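PDB 4TN5: PTS system fructose-like EIIB component 3, which probably relays a phosphoryl group from EIIA, through a cysteine, to incoming sugar, probably fructose, in the bacterial phosphotransferase system. Local coordinates for residues 75-89 with 101-113. Sequence-based numbering, arbitrary orientation.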
loop_
_atom_site.group_PDB
_atom_site.type_symbol
_atom_site.label_atom_id
_atom_site.label_comp_id
_atom_site.label_asym_id
_atom_site.label_seq_id
_atom_site.Cartn_x
_atom_site.Cartn_y
_atom_site.Cartn_z
ATOM N N GLU A 75 1.572 1.506 9.000
ATOM C CA GLU A 75 0.362 1.072 8.300
ATOM C C GLU A 75 -0.578 2.231 7.964
ATOM O O GLU A 75 -1.337 2.160 6.997
ATOM C CB GLU A 75 -0.373 -0.033 9.071
ATOM C CG GLU A 75 -1.177 0.438 10.274
ATOM C CD GLU A 75 -1.530 -0.700 11.216
ATOM O OE1 GLU A 75 -1.984 -1.758 10.729
ATOM O OE2 GLU A 75 -1.353 -0.538 12.441
ATOM N N HIS A 76 -0.516 3.302 8.751
ATOM C CA HIS A 76 -1.350 4.476 8.503
ATOM C C HIS A 76 -0.554 5.657 7.961
ATOM O O HIS A 76 -0.928 6.814 8.163
ATOM C CB HIS A 76 -2.103 4.888 9.768
ATOM C CG HIS A 76 -3.100 3.874 10.232
ATOM N ND1 HIS A 76 -4.205 3.527 9.486
ATOM C CD2 HIS A 76 -3.165 3.141 11.368
ATOM C CE1 HIS A 76 -4.905 2.616 10.140
ATOM N NE2 HIS A 76 -4.296 2.365 11.284
ATOM N N CYS A 77 0.538 5.364 7.266
ATOM C CA CYS A 77 1.360 6.409 6.678
ATOM C C CYS A 77 1.369 6.303 5.161
ATOM O O CYS A 77 1.261 5.212 4.604
ATOM C CB CYS A 77 2.799 6.317 7.195
ATOM S SG CYS A 77 2.953 6.180 8.989
ATOM N N ARG A 78 1.482 7.446 4.497
ATOM C CA ARG A 78 1.854 7.455 3.097
ATOM C C ARG A 78 3.293 6.982 3.078
ATOM O O ARG A 78 4.124 7.527 3.802
ATOM C CB ARG A 78 1.811 8.875 2.545
ATOM C CG ARG A 78 0.455 9.541 2.553
ATOM C CD ARG A 78 0.609 10.999 2.161
ATOM N NE ARG A 78 -0.665 11.624 1.835
ATOM C CZ ARG A 78 -1.166 11.685 0.607
ATOM N NH1 ARG A 78 -0.503 11.150 -0.409
ATOM N NH2 ARG A 78 -2.334 12.272 0.394
ATOM N N TYR A 79 3.605 5.968 2.279
ATOM C CA TYR A 79 4.999 5.549 2.186
ATOM C C TYR A 79 5.417 4.896 0.873
ATOM O O TYR A 79 4.594 4.374 0.121
ATOM C CB TYR A 79 5.417 4.684 3.390
ATOM C CG TYR A 79 4.854 3.279 3.436
ATOM C CD1 TYR A 79 5.424 2.254 2.690
ATOM C CD2 TYR A 79 3.781 2.968 4.261
ATOM C CE1 TYR A 79 4.922 0.967 2.742
ATOM C CE2 TYR A 79 3.275 1.682 4.321
ATOM C CZ TYR A 79 3.850 0.686 3.559
ATOM O OH TYR A 79 3.349 -0.594 3.615
ATOM N N VAL A 80 6.719 4.954 0.616
ATOM C CA VAL A 80 7.336 4.263 -0.501
ATOM C C VAL A 80 8.276 3.210 0.064
ATOM O O VAL A 80 9.068 3.496 0.961
ATOM C CB VAL A 80 8.150 5.230 -1.379
ATOM C CG1 VAL A 80 8.824 4.480 -2.518
ATOM C CG2 VAL A 80 7.259 6.332 -1.916
ATOM N N GLN A 81 8.181 1.989 -0.447
ATOM C CA GLN A 81 9.067 0.921 -0.005
ATOM C C GLN A 81 9.881 0.360 -1.163
ATOM O O GLN A 81 9.357 0.136 -2.254
ATOM C CB GLN A 81 8.279 -0.197 0.682
ATOM C CG GLN A 81 9.144 -1.361 1.143
ATOM C CD GLN A 81 8.405 -2.319 2.054
ATOM O OE1 GLN A 81 7.397 -1.963 2.664
ATOM N NE2 GLN A 81 8.905 -3.546 2.153
ATOM N N CYS A 82 11.169 0.141 -0.917
ATOM C CA CYS A 82 12.051 -0.452 -1.912
ATOM C C CYS A 82 13.210 -1.162 -1.227
ATOM O O CYS A 82 13.471 -0.944 -0.044
ATOM C CB CYS A 82 12.584 0.619 -2.865
ATOM S SG CYS A 82 13.674 1.832 -2.089
ATOM N N SER A 83 13.899 -2.017 -1.973
ATOM C CA SER A 83 15.069 -2.707 -1.452
ATOM C C SER A 83 16.260 -1.757 -1.423
ATOM O O SER A 83 16.253 -0.723 -2.092
ATOM C CB SER A 83 15.389 -3.936 -2.302
ATOM O OG SER A 83 15.520 -3.591 -3.670
ATOM N N ILE A 84 17.281 -2.108 -0.644
ATOM C CA ILE A 84 18.478 -1.277 -0.535
ATOM C C ILE A 84 19.235 -1.174 -1.853
ATOM O O ILE A 84 19.500 -0.076 -2.342
ATOM C CB ILE A 84 19.449 -1.777 0.554
ATOM C CG1 ILE A 84 18.983 -1.313 1.932
ATOM C CG2 ILE A 84 20.860 -1.254 0.299
ATOM C CD1 ILE A 84 20.044 -1.458 3.008
ATOM N N TYR A 85 19.587 -2.304 -2.447
ATOM C CA TYR A 85 20.380 -2.237 -3.665
ATOM C C TYR A 85 19.631 -1.542 -4.817
ATOM O O TYR A 85 20.236 -1.094 -5.785
ATOM C CB TYR A 85 20.912 -3.619 -4.002
ATOM C CG TYR A 85 21.449 -4.428 -2.878
ATOM C CD1 TYR A 85 22.253 -3.881 -1.876
ATOM C CD2 TYR A 85 21.064 -5.738 -2.755
ATOM C CE1 TYR A 85 22.695 -4.671 -0.832
ATOM C CE2 TYR A 85 21.502 -6.489 -1.717
ATOM C CZ TYR A 85 22.314 -5.971 -0.773
ATOM O OH TYR A 85 22.724 -6.792 0.235
ATOM N N ALA A 86 18.312 -1.426 -4.686
ATOM C CA ALA A 86 17.513 -0.615 -5.609
ATOM C C ALA A 86 17.631 0.893 -5.366
ATOM O O ALA A 86 17.751 1.678 -6.311
ATOM C CB ALA A 86 16.062 -1.033 -5.564
ATOM N N PHE A 87 17.579 1.298 -4.102
ATOM C CA PHE A 87 17.761 2.700 -3.744
ATOM C C PHE A 87 19.172 3.132 -4.104
ATOM O O PHE A 87 19.405 4.266 -4.529
ATOM C CB PHE A 87 17.522 2.906 -2.250
ATOM C CG PHE A 87 17.825 4.296 -1.775
ATOM C CD1 PHE A 87 16.916 5.320 -1.974
ATOM C CD2 PHE A 87 19.016 4.578 -1.127
ATOM C CE1 PHE A 87 17.189 6.599 -1.538
ATOM C CE2 PHE A 87 19.294 5.858 -0.690
ATOM C CZ PHE A 87 18.379 6.868 -0.896
ATOM N N LEU A 88 20.113 2.211 -3.935
ATOM C CA LEU A 88 21.500 2.502 -4.250
ATOM C C LEU A 88 21.766 2.710 -5.743
ATOM O O LEU A 88 22.385 3.710 -6.120
ATOM C CB LEU A 88 22.451 1.453 -3.665
ATOM C CG LEU A 88 22.611 1.456 -2.144
ATOM C CD1 LEU A 88 23.764 0.548 -1.737
ATOM C CD2 LEU A 88 22.830 2.870 -1.628
ATOM N N ARG A 89 21.288 1.795 -6.591
ATOM C CA ARG A 89 21.678 1.835 -8.005
ATOM C C ARG A 89 21.175 3.139 -8.587
ATOM O O ARG A 89 21.924 3.863 -9.229
ATOM C CB ARG A 89 21.221 0.615 -8.798
ATOM C CG ARG A 89 19.820 0.609 -9.360
ATOM C CD ARG A 89 19.665 -0.761 -9.965
ATOM N NE ARG A 89 19.672 -1.797 -8.919
ATOM C CZ ARG A 89 18.572 -2.213 -8.295
ATOM N NH1 ARG A 89 17.404 -1.698 -8.625
ATOM N NH2 ARG A 89 18.616 -3.155 -7.374
ATOM N N VAL A 101 3.701 10.228 -3.882
ATOM C CA VAL A 101 3.000 9.764 -2.688
ATOM C C VAL A 101 2.723 10.931 -1.742
ATOM O O VAL A 101 1.686 10.984 -1.080
ATOM C CB VAL A 101 3.814 8.671 -1.962
ATOM C CG1 VAL A 101 3.166 8.294 -0.646
ATOM C CG2 VAL A 101 3.958 7.446 -2.854
ATOM N N LEU A 102 3.656 11.876 -1.702
ATOM C CA LEU A 102 3.476 13.119 -0.968
ATOM C C LEU A 102 2.379 13.960 -1.619
ATOM O O LEU A 102 1.508 14.502 -0.938
ATOM C CB LEU A 102 4.793 13.898 -0.951
ATOM C CG LEU A 102 4.890 15.209 -0.172
ATOM C CD1 LEU A 102 4.433 15.020 1.258
ATOM C CD2 LEU A 102 6.319 15.727 -0.214
ATOM N N SER A 103 2.423 14.048 -2.945
ATOM C CA SER A 103 1.482 14.864 -3.709
ATOM C C SER A 103 0.082 14.257 -3.787
ATOM O O SER A 103 -0.901 14.918 -3.451
ATOM C CB SER A 103 2.016 15.104 -5.124
ATOM O OG SER A 103 0.998 15.586 -5.983
ATOM N N ALA A 104 0.007 13.005 -4.238
ATOM C CA ALA A 104 -1.261 12.305 -4.462
ATOM C C ALA A 104 -2.236 12.456 -3.291
ATOM O O ALA A 104 -1.843 12.339 -2.135
ATOM C CB ALA A 104 -1.003 10.836 -4.785
ATOM N N PRO A 105 -3.504 12.697 -3.603
ATOM C CA PRO A 105 -4.527 12.958 -2.582
ATOM C C PRO A 105 -4.579 11.953 -1.426
ATOM O O PRO A 105 -4.587 12.371 -0.267
ATOM C CB PRO A 105 -5.832 12.900 -3.380
ATOM C CG PRO A 105 -5.440 13.299 -4.761
ATOM C CD PRO A 105 -4.057 12.749 -4.968
ATOM N N GLN A 106 -4.632 10.659 -1.730
ATOM C CA GLN A 106 -4.891 9.642 -0.710
ATOM C C GLN A 106 -3.656 8.982 -0.091
ATOM O O GLN A 106 -2.543 9.100 -0.604
ATOM C CB GLN A 106 -5.828 8.564 -1.266
ATOM C CG GLN A 106 -6.815 9.074 -2.303
ATOM C CD GLN A 106 -6.151 9.410 -3.624
ATOM O OE1 GLN A 106 -4.927 9.511 -3.708
ATOM N NE2 GLN A 106 -6.958 9.584 -4.664
ATOM N N GLN A 107 -3.882 8.282 1.019
ATOM C CA GLN A 107 -2.850 7.526 1.718
ATOM C C GLN A 107 -2.524 6.346 0.807
ATOM O O GLN A 107 -3.208 5.322 0.834
ATOM C CB GLN A 107 -3.343 7.095 3.100
ATOM C CG GLN A 107 -2.465 6.056 3.777
ATOM C CD GLN A 107 -3.054 5.554 5.080
ATOM O OE1 GLN A 107 -3.683 6.308 5.822
ATOM N NE2 GLN A 107 -2.852 4.273 5.367
ATOM N N THR A 108 -1.479 6.499 0.001
ATOM C CA THR A 108 -1.063 5.451 -0.923
ATOM C C THR A 108 0.216 4.829 -0.367
ATOM O O THR A 108 1.093 5.525 0.147
ATOM C CB THR A 108 -0.810 5.901 -2.375
ATOM O OG1 THR A 108 0.028 4.942 -3.032
ATOM C CG2 THR A 108 -0.129 7.260 -2.403
ATOM N N HIS A 109 0.299 3.506 -0.468
ATOM C CA HIS A 109 1.542 2.784 -0.245
ATOM C C HIS A 109 2.114 2.464 -1.615
ATOM O O HIS A 109 1.386 2.035 -2.506
ATOM C CB HIS A 109 1.289 1.477 0.506
ATOM C CG HIS A 109 0.765 1.662 1.896
ATOM N ND1 HIS A 109 0.401 0.603 2.698
ATOM C CD2 HIS A 109 0.548 2.780 2.628
ATOM C CE1 HIS A 109 -0.021 1.058 3.863
ATOM N NE2 HIS A 109 0.059 2.377 3.848
ATOM N N LEU A 110 3.412 2.673 -1.791
ATOM C CA LEU A 110 4.033 2.407 -3.080
ATOM C C LEU A 110 5.207 1.457 -2.919
ATOM O O LEU A 110 6.186 1.771 -2.243
ATOM C CB LEU A 110 4.487 3.715 -3.738
ATOM C CG LEU A 110 4.473 3.812 -5.269
ATOM C CD1 LEU A 110 4.821 5.229 -5.700
ATOM C CD2 LEU A 110 5.420 2.810 -5.920
ATOM N N ILE A 111 5.101 0.287 -3.533
ATOM C CA ILE A 111 6.238 -0.610 -3.585
ATOM C C ILE A 111 6.966 -0.381 -4.876
ATOM O O ILE A 111 6.398 -0.470 -5.971
ATOM C CB ILE A 111 5.853 -2.085 -3.454
ATOM C CG1 ILE A 111 5.790 -2.454 -1.976
ATOM C CG2 ILE A 111 6.876 -2.975 -4.156
ATOM C CD1 ILE A 111 5.720 -3.931 -1.716
ATOM N N LEU A 112 8.255 -0.080 -4.762
ATOM C CA LEU A 112 9.090 0.169 -5.931
ATOM C C LEU A 112 10.175 -0.895 -6.056
ATOM O O LEU A 112 10.285 -1.786 -5.213
ATOM C CB LEU A 112 9.836 1.497 -5.783
ATOM C CG LEU A 112 9.156 2.727 -6.387
ATOM C CD1 LEU A 112 10.054 3.949 -6.273
ATOM C CD2 LEU A 112 8.771 2.472 -7.836
ATOM N N GLU A 113 10.976 -0.796 -7.112
ATOM C CA GLU A 113 12.053 -1.749 -7.349
ATOM C C GLU A 113 12.666 -2.319 -6.074
ATOM O O GLU A 113 12.676 -1.563 -5.046
ATOM C CB GLU A 113 13.147 -1.155 -8.239
ATOM C CG GLU A 113 12.816 -1.168 -9.722
ATOM C CD GLU A 113 14.047 -1.321 -10.593
ATOM O OE1 GLU A 113 15.171 -1.227 -10.057
ATOM O OE2 GLU A 113 13.892 -1.535 -11.814
ATOM O OXT GLU A 113 13.124 -3.510 -6.132
#
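The carbonyl of Glu-75 lies in the plane of the His-109 imidazole, at its edge; Gln-107, its chain extended, passes its amide beside the same carbonyl and His-76. Arg-78 reaches out straight from CG to NE, laying CB on Val-101 CG1 (3.5 Å) and pushing its guanidinium among the carbonyls of the turn after helix 92-103, where the model is too tight for individual bonds to be trusted. Tyr-79 stacks face to face on His-109, ring centres 4.0 Å apart and planes tilted by 30°, with CE2 above the middle of the imidazole. Its chi1 of 72°, which sets CG between N and the carbonyl carbon, helps bring the phenol there. A nickel ion sits about 3 Å from the His-109 side chain, and an alanine here would probably leave the Tyr-79 ring without its stacking partner. Strands 79-82 and 108-111 are parallel neighbours joined through helices 84-89 and 92-103, a beta-alpha-beta crossover at the edge of the sheet, where strand 108-111 pairs antiparallel with a strand of the second subunit. In the ladder Leu-110 N donates to Tyr-79 O (2.8 Å). On the helix-facing side Val-80 splits its methyls, CG2 meeting Val-101 CG2 at 3.6 Å and CG1 meeting Leu-112 CD1. Gln-81 N donates to Leu-110 O (2.7 Å), and Gln-81 O takes a nearly straight bond from Leu-112 N. Ser-83, the N-cap of helix 84-89, holds the C-terminal carboxylate weakly through N and OG, while Ala-86 CB packs on Glu-113 CB. Arg-89 NH1 closes a salt bridge to Glu-113 OE1 (2.7 Å), the guanidinium and carboxylate planes turned 55° apart; OE2 pairs with Arg-93.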